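Glycine betaine/carnitine/choline ABC transporter%2C ATP-binding protein%2C putative (Staphylococcus aureus, PDB 5IIP) probably serves as the ATP-binding subunit of the osmolyte uptake system OpuC, whose activity is inhibited by the second messenger c-di-AMP. Local coordinates at residues I45-Q48 / A49-L53. Sequence-based numbering, arbitrary orientation.
Sequences ITIQ and AEATL
A type I beta turn spanning Q48 to A51 brings A51 back against I47 and Q48, in a local contact where the edge strand 46-48 of a CBS domain leads into helix 53-63. One backbone hydrogen bond closes the turn: A51 N donates to Q48 O over 3.3 Å, with an N-H...O angle of 157°. A49 and E50 occupy the two middle positions, both with the helix-like backbone angles that this turn type needs.

On the inner side of the bend the contact is apolar. I47 belongs to the strand paired in parallel with 67-71, and its side chain is buried, reaching A56 and I59 of helix 53-63 and L96 of helix 96-99; a beta-branched apolar residue suits such a buried strand position. CG1 is anti to the backbone N (chi1 -163°) and CD1 continues the extended line, which carries I47 CD1 alongside A51 CB at 3.8 Å. I47 CD1 also lies 4.0 Å from T52 O. Alanine suits position 51: its small methyl touches both the isoleucine branch and Q48 O, which is 3.4 Å from A51 CB. A49 is likewise small and turns its methyl away from the strand, into a buried site beside V70 and R97.

The outer side carries Q48 and E50, whose long polar chains suit the exposed face of the turn. The bent chain of E50 folds its carboxylate back over the start of the turn, where E50 OE1 lies 3.5 Å from Q48 CB, a van der Waals approach to the aliphatic root of the glutamine. T52 then takes the N-cap position of helix 53-63, a place suited to a short hydroxyl side chain: it caps a backbone N in the first turn, and T52 OG1 is also hydrogen-bonded to D55 OD2.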
# COMPACT_ATOMS: atom_id res chain seq x y z
N ILE D 45 -14.47 8.78 4.59
CA ILE D 45 -15.16 8.09 5.64
C ILE D 45 -14.11 7.51 6.53
O ILE D 45 -13.21 6.86 6.06
CB ILE D 45 -16.00 6.96 5.08
CG1 ILE D 45 -16.97 7.50 4.05
CG2 ILE D 45 -16.72 6.23 6.18
CD1 ILE D 45 -18.08 8.31 4.64
N THR D 46 -14.22 7.75 7.82
CA THR D 46 -13.21 7.31 8.72
C THR D 46 -13.71 6.55 9.87
O THR D 46 -14.88 6.43 10.07
CB THR D 46 -12.45 8.50 9.28
OG1 THR D 46 -13.32 9.34 10.02
CG2 THR D 46 -11.88 9.28 8.22
N ILE D 47 -12.75 6.01 10.59
CA ILE D 47 -12.99 5.28 11.79
C ILE D 47 -11.86 5.56 12.74
O ILE D 47 -10.74 5.67 12.32
CB ILE D 47 -13.13 3.77 11.55
CG1 ILE D 47 -13.78 3.14 12.75
CG2 ILE D 47 -11.80 3.11 11.30
CD1 ILE D 47 -14.07 1.68 12.59
N GLN D 48 -12.15 5.69 14.01
CA GLN D 48 -11.13 5.95 14.98
C GLN D 48 -10.36 4.69 15.22
O GLN D 48 -10.86 3.62 15.05
CB GLN D 48 -11.72 6.54 16.23
CG GLN D 48 -12.44 7.82 15.97
CD GLN D 48 -11.55 9.02 15.94
OE1 GLN D 48 -10.63 9.12 16.70
NE2 GLN D 48 -11.85 9.93 15.10
N ALA D 49 -9.12 4.82 15.62
CA ALA D 49 -8.23 3.69 15.86
C ALA D 49 -8.61 2.74 16.96
O ALA D 49 -8.28 1.60 16.92
CB ALA D 49 -6.83 4.18 16.08
N GLU D 50 -9.30 3.24 17.95
CA GLU D 50 -9.70 2.44 19.07
C GLU D 50 -10.89 1.57 18.81
O GLU D 50 -11.19 0.70 19.58
CB GLU D 50 -9.97 3.33 20.25
CG GLU D 50 -8.81 4.22 20.60
CD GLU D 50 -8.75 5.47 19.77
OE1 GLU D 50 -9.60 5.64 18.90
OE2 GLU D 50 -7.87 6.28 19.98
N ALA D 51 -11.54 1.81 17.70
CA ALA D 51 -12.72 1.07 17.34
C ALA D 51 -12.41 -0.33 16.89
O ALA D 51 -11.29 -0.70 16.75
CB ALA D 51 -13.51 1.82 16.33
N THR D 52 -13.46 -1.10 16.71
CA THR D 52 -13.38 -2.48 16.35
C THR D 52 -13.72 -2.78 14.93
O THR D 52 -14.21 -1.95 14.23
CB THR D 52 -14.32 -3.31 17.22
OG1 THR D 52 -15.65 -2.91 16.95
CG2 THR D 52 -14.04 -3.12 18.65
N LEU D 53 -13.43 -3.99 14.51
CA LEU D 53 -13.73 -4.42 13.17
C LEU D 53 -15.19 -4.46 12.91
O LEU D 53 -15.63 -4.09 11.86
CB LEU D 53 -13.11 -5.76 12.87
CG LEU D 53 -11.63 -5.67 12.65
CD1 LEU D 53 -11.11 -7.01 12.27
CD2 LEU D 53 -11.25 -4.66 11.61